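Local coordinates for DegV family protein (Eubacterium eligens, PDB 3FDJ) that is of unknown function but, as a DegV family member, probably binds a fatty acid as its relatives do, at residues S10-K15 and M20-V25; E34-D39 and I44-D49. One frame throughout, in Å; residues are numbered along the deposited sequence.

How the contacts relate
Contact 1 (10-15 with 20-25) and contact 2 (34-39 with 44-49) follow one another along the chain, their centres about 17 Å apart. Strand 21-30 runs on from contact 1 and pairs antiparallel with strand 35-37 of contact 2, so each contact has one strand in the same sheet. They also touch directly: S10 OG lies 2.7 Å from D38 OD2, a probable hydrogen bond, and K15 reaches over to pack its CE against D39 C at 3.8 Å. The K15 ammonium makes at most a long, weak ion pair with the D38 carboxylate. The sodium ion seen in the crystal sits at K160, A179 and I184, residues that belong to neither contact.

Contact 1. Residues S10-K15 and M20-V25; sequences SACDIK and MVFKAV
F22 pushes the rim of its ring into the turn made by C12, I14 and K15, and this is the tightly packed part of the contact. Its CG stands anti to the backbone N (chi1 173°), which sends the ring from the strand toward the turn. C12 SG comes to the edge, 3.9 Å from F22 CZ, a sulfur-aromatic contact well away from the ring face. The I14 side chain crosses that of F22 at about a right angle, touching CZ with CG1. The I14 carbonyl oxygen is 3.8 Å from F22 CE2 and 3.5 Å from A24 CB, while K15 O lies in the ring plane, 3.6 Å from F22 CD2. Further along, S10 N donates to V25 O at 2.9 Å, a bent bond that arrives 45° above the carbonyl plane. The outer side of the K15 carbonyl is looser and wet: a water donates to K15 O and accepts from A24 N, each at 2.9 Å, bridging loop and strand where they do not bond directly. Two carbonyl oxygens and a sulfur thus gather where the ring carries its C-H bonds, and their attraction to that slightly positive rim probably adds to the apolar packing.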
loop_
_atom_site.group_PDB
_atom_site.type_symbol
_atom_site.label_atom_id
_atom_site.label_comp_id
_atom_site.label_asym_id
_atom_site.label_seq_id
_atom_site.Cartn_x
_atom_site.Cartn_y
_atom_site.Cartn_z
ATOM N N SER A 10 4.025 -1.476 7.323
ATOM C CA SER A 10 4.524 -0.187 6.843
ATOM C C SER A 10 4.319 0.042 5.335
ATOM O O SER A 10 4.531 1.150 4.857
ATOM C CB SER A 10 6.010 -0.043 7.208
ATOM O OG SER A 10 6.820 -0.941 6.458
ATOM N N ALA A 11 3.875 -0.979 4.602
ATOM C CA ALA A 11 3.449 -0.781 3.205
ATOM C C ALA A 11 2.240 0.155 3.096
ATOM O O ALA A 11 1.922 0.588 1.989
ATOM C CB ALA A 11 3.159 -2.090 2.523
ATOM N N CYS A 12 1.580 0.467 4.214
ATOM C CA CYS A 12 0.475 1.431 4.206
ATOM C C CYS A 12 0.941 2.888 4.076
ATOM O O CYS A 12 0.123 3.782 3.872
ATOM C CB CYS A 12 -0.395 1.266 5.446
ATOM S SG CYS A 12 0.352 1.860 6.938
ATOM N N ASP A 13 2.252 3.110 4.205
ATOM C CA ASP A 13 2.912 4.429 4.018
ATOM C C ASP A 13 2.658 5.455 5.142
ATOM O O ASP A 13 3.234 6.549 5.098
ATOM C CB ASP A 13 2.549 5.099 2.666
ATOM C CG ASP A 13 2.795 4.197 1.440
ATOM O OD1 ASP A 13 3.932 3.689 1.292
ATOM O OD2 ASP A 13 1.855 4.051 0.599
ATOM N N ILE A 14 1.831 5.127 6.134
ATOM C CA ILE A 14 1.453 6.097 7.172
ATOM C C ILE A 14 1.873 5.599 8.541
ATOM O O ILE A 14 2.095 4.392 8.738
ATOM C CB ILE A 14 -0.051 6.460 7.146
ATOM C CG1 ILE A 14 -0.945 5.241 7.370
ATOM C CG2 ILE A 14 -0.385 7.092 5.799
ATOM C CD1 ILE A 14 -2.393 5.568 7.725
ATOM N N LYS A 15 2.012 6.556 9.450
ATOM C CA LYS A 15 2.438 6.294 10.825
ATOM C C LYS A 15 1.390 6.684 11.866
ATOM O O LYS A 15 1.516 6.290 13.025
ATOM C CB LYS A 15 3.744 7.035 11.119
ATOM C CG LYS A 15 5.014 6.246 10.822
ATOM C CD LYS A 15 5.475 6.379 9.389
ATOM C CE LYS A 15 6.817 5.654 9.175
ATOM N NZ LYS A 15 7.054 5.358 7.730
HETATM N N MSE A 20 -7.507 8.061 15.951
HETATM C CA MSE A 20 -7.541 6.613 16.158
HETATM C C MSE A 20 -6.308 6.145 16.909
HETATM O O MSE A 20 -5.293 6.842 16.959
HETATM C CB MSE A 20 -7.544 5.897 14.816
HETATM C CG MSE A 20 -8.854 5.921 14.096
HETATM SE SE MSE A 20 -10.137 4.635 14.802
HETATM C CE MSE A 20 -8.923 3.271 15.482
ATOM N N VAL A 21 -6.407 4.954 17.485
ATOM C CA VAL A 21 -5.248 4.262 17.998
ATOM C C VAL A 21 -4.720 3.443 16.824
ATOM O O VAL A 21 -5.414 2.560 16.326
ATOM C CB VAL A 21 -5.592 3.336 19.140
ATOM C CG1 VAL A 21 -4.337 2.576 19.602
ATOM C CG2 VAL A 21 -6.222 4.115 20.302
ATOM N N PHE A 22 -3.493 3.725 16.405
ATOM C CA PHE A 22 -2.925 3.115 15.210
ATOM C C PHE A 22 -1.433 2.900 15.377
ATOM O O PHE A 22 -0.721 3.779 15.861
ATOM C CB PHE A 22 -3.157 3.996 13.997
ATOM C CG PHE A 22 -2.438 3.504 12.762
ATOM C CD1 PHE A 22 -2.950 2.432 12.045
ATOM C CD2 PHE A 22 -1.229 4.058 12.381
ATOM C CE1 PHE A 22 -2.266 1.917 10.933
ATOM C CE2 PHE A 22 -0.533 3.554 11.281
ATOM C CZ PHE A 22 -1.060 2.514 10.549
ATOM N N LYS A 23 -0.962 1.747 14.930
ATOM C CA LYS A 23 0.453 1.442 14.912
ATOM C C LYS A 23 0.882 0.780 13.612
ATOM O O LYS A 23 0.292 -0.240 13.205
ATOM C CB LYS A 23 0.758 0.495 16.067
ATOM C CG LYS A 23 2.205 0.316 16.294
ATOM C CD LYS A 23 2.808 1.548 16.935
ATOM C CE LYS A 23 4.311 1.513 16.896
ATOM N NZ LYS A 23 4.815 0.522 17.886
ATOM N N ALA A 24 1.917 1.340 12.985
ATOM C CA ALA A 24 2.542 0.730 11.805
ATOM C C ALA A 24 3.675 -0.205 12.229
ATOM O O ALA A 24 4.417 0.092 13.167
ATOM C CB ALA A 24 3.062 1.814 10.833
ATOM N N VAL A 25 3.793 -1.333 11.543
ATOM C CA VAL A 25 4.798 -2.333 11.824
ATOM C C VAL A 25 5.781 -2.422 10.645
ATOM O O VAL A 25 5.405 -2.792 9.534
ATOM C CB VAL A 25 4.157 -3.693 12.095
ATOM C CG1 VAL A 25 5.229 -4.680 12.559
ATOM C CG2 VAL A 25 3.042 -3.548 13.176
HETATM O O HOH W 1 2.838 3.920 13.951
HETATM O O HOH W 2 -0.006 6.711 15.522
#

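Contact 2. Residues E34-D39 and I44-D49; sequences EEFCDD and IHRMLD
E34 and R46 reach toward each other from opposite directions and meet in a salt bridge, two nitrogens of R46 gripping the carboxylate. R46 NH1 donates to E34 OE2 at 3.0 Å, nearly straight at 166° and in the guanidinium plane; NH2 gives OE1 a longer bond of 3.3 Å. The match is not flat, since the carboxylate and guanidinium planes are turned 46° apart. An extended chain from CG to NE carries the R46 charge out to E34. With a glutamine here, the R46 guanidinium would probably lose its charged mate and be freer to swing away from the F36 ring. Two residues on, F36 turns its ring between its neighbours: E34 CG lies over one face, toward the rim, while M47, a selenomethionine, sets CG over the centre of the opposite face, 3.6 Å from the ring centroid. The M47 chain runs extended to SE, 3.8 Å from F36 CB, and bends only at the terminal CE, while R46 NH1 stands 3.6 Å from F36 CE2. At D38, centre of an inverse gamma turn, the carboxylate finds hydrogen bonds elsewhere, from the backbone N of G260 and L261. The whole is a short edge of sheet, strand 35-37, packed on helix 44-52 by a Met-aromatic contact, with an end-on arginine-carboxylate salt bridge beside it.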
loop_
_atom_site.group_PDB
_atom_site.type_symbol
_atom_site.label_atom_id
_atom_site.label_comp_id
_atom_site.label_asym_id
_atom_site.label_seq_id
_atom_site.Cartn_x
_atom_site.Cartn_y
_atom_site.Cartn_z
ATOM N N GLU A 34 23.793 -3.234 4.412
ATOM C CA GLU A 34 23.010 -2.346 5.271
ATOM C C GLU A 34 21.544 -2.783 5.322
ATOM O O GLU A 34 21.025 -3.283 4.328
ATOM C CB GLU A 34 23.116 -0.886 4.779
ATOM C CG GLU A 34 22.214 0.079 5.557
ATOM C CD GLU A 34 22.557 1.565 5.427
ATOM O OE1 GLU A 34 23.481 1.934 4.668
ATOM O OE2 GLU A 34 21.877 2.374 6.112
ATOM N N GLU A 35 20.922 -2.623 6.494
ATOM C CA GLU A 35 19.490 -2.864 6.684
ATOM C C GLU A 35 18.779 -1.534 6.841
ATOM O O GLU A 35 19.186 -0.696 7.649
ATOM C CB GLU A 35 19.217 -3.694 7.940
ATOM C CG GLU A 35 19.215 -5.215 7.746
ATOM C CD GLU A 35 18.214 -5.930 8.677
ATOM O OE1 GLU A 35 17.847 -5.369 9.741
ATOM O OE2 GLU A 35 17.786 -7.057 8.335
ATOM N N PHE A 36 17.709 -1.344 6.079
ATOM C CA PHE A 36 16.908 -0.141 6.181
ATOM C C PHE A 36 15.568 -0.560 6.754
ATOM O O PHE A 36 14.842 -1.326 6.137
ATOM C CB PHE A 36 16.694 0.515 4.811
ATOM C CG PHE A 36 17.963 0.865 4.093
ATOM C CD1 PHE A 36 18.625 -0.084 3.336
ATOM C CD2 PHE A 36 18.480 2.159 4.158
ATOM C CE1 PHE A 36 19.793 0.235 2.652
ATOM C CE2 PHE A 36 19.647 2.488 3.488
ATOM C CZ PHE A 36 20.305 1.523 2.723
ATOM N N CYS A 37 15.257 -0.082 7.947
ATOM C CA CYS A 37 14.007 -0.414 8.604
ATOM C C CYS A 37 12.989 0.688 8.260
ATOM O O CYS A 37 13.286 1.880 8.401
ATOM C CB CYS A 37 14.240 -0.502 10.107
ATOM S SG CYS A 37 12.787 -0.899 10.995
ATOM N N ASP A 38 11.826 0.295 7.761
ATOM C CA ASP A 38 10.811 1.236 7.281
ATOM C C ASP A 38 10.024 1.800 8.465
ATOM O O ASP A 38 8.843 1.536 8.641
ATOM C CB ASP A 38 9.884 0.523 6.266
ATOM C CG ASP A 38 8.898 1.464 5.579
ATOM O OD1 ASP A 38 9.048 2.707 5.704
ATOM O OD2 ASP A 38 7.980 0.948 4.873
ATOM N N ASP A 39 10.689 2.630 9.260
ATOM C CA ASP A 39 10.092 3.180 10.466
ATOM C C ASP A 39 10.234 4.695 10.444
ATOM O O ASP A 39 10.583 5.285 9.400
ATOM C CB ASP A 39 10.758 2.549 11.710
ATOM C CG ASP A 39 12.256 2.874 11.833
ATOM O OD1 ASP A 39 12.781 3.732 11.087
ATOM O OD2 ASP A 39 12.917 2.249 12.693
ATOM N N ILE A 44 14.593 8.037 3.345
ATOM C CA ILE A 44 14.242 7.329 2.111
ATOM C C ILE A 44 15.043 7.851 0.936
ATOM O O ILE A 44 15.482 7.080 0.099
ATOM C CB ILE A 44 12.735 7.423 1.828
ATOM C CG1 ILE A 44 11.973 6.550 2.820
ATOM C CG2 ILE A 44 12.420 6.991 0.393
ATOM C CD1 ILE A 44 10.508 6.867 2.942
ATOM N N HIS A 45 15.254 9.164 0.891
ATOM C CA HIS A 45 16.027 9.790 -0.183
ATOM C C HIS A 45 17.441 9.210 -0.239
ATOM O O HIS A 45 17.949 8.871 -1.310
ATOM C CB HIS A 45 16.065 11.308 0.017
ATOM C CG HIS A 45 16.742 12.047 -1.097
ATOM N ND1 HIS A 45 16.134 12.276 -2.313
ATOM C CD2 HIS A 45 17.977 12.593 -1.184
ATOM C CE1 HIS A 45 16.968 12.930 -3.105
ATOM N NE2 HIS A 45 18.093 13.137 -2.443
ATOM N N ARG A 46 18.064 9.065 0.930
ATOM C CA ARG A 46 19.368 8.433 1.042
ATOM C C ARG A 46 19.345 6.961 0.588
ATOM O O ARG A 46 20.249 6.498 -0.116
ATOM C CB ARG A 46 19.883 8.535 2.489
ATOM C CG ARG A 46 21.141 7.726 2.763
ATOM C CD ARG A 46 21.666 7.928 4.191
ATOM N NE ARG A 46 22.837 7.091 4.437
ATOM C CZ ARG A 46 22.812 5.800 4.772
ATOM N NH1 ARG A 46 21.668 5.141 4.926
ATOM N NH2 ARG A 46 23.957 5.151 4.952
HETATM N N MSE A 47 18.322 6.222 1.009
HETATM C CA MSE A 47 18.214 4.821 0.628
HETATM C C MSE A 47 18.118 4.682 -0.892
HETATM O O MSE A 47 18.778 3.834 -1.482
HETATM C CB MSE A 47 16.985 4.175 1.273
HETATM C CG MSE A 47 16.871 2.692 0.975
HETATM SE SE MSE A 47 15.186 1.958 1.605
HETATM C CE MSE A 47 13.956 2.798 0.329
ATOM N N LEU A 48 17.271 5.495 -1.514
ATOM C CA LEU A 48 17.109 5.442 -2.965
ATOM C C LEU A 48 18.423 5.780 -3.680
ATOM O O LEU A 48 18.748 5.168 -4.702
ATOM C CB LEU A 48 15.994 6.383 -3.419
ATOM C CG LEU A 48 14.569 6.003 -2.983
ATOM C CD1 LEU A 48 13.592 7.108 -3.353
ATOM C CD2 LEU A 48 14.157 4.684 -3.593
ATOM N N ASP A 49 19.164 6.758 -3.155
ATOM C CA ASP A 49 20.464 7.108 -3.722
ATOM C C ASP A 49 21.429 5.929 -3.611
ATOM O O ASP A 49 22.172 5.646 -4.543
ATOM C CB ASP A 49 21.075 8.350 -3.031
ATOM C CG ASP A 49 20.457 9.684 -3.506
ATOM O OD1 ASP A 49 19.556 9.695 -4.377
ATOM O OD2 ASP A 49 20.889 10.748 -2.995
#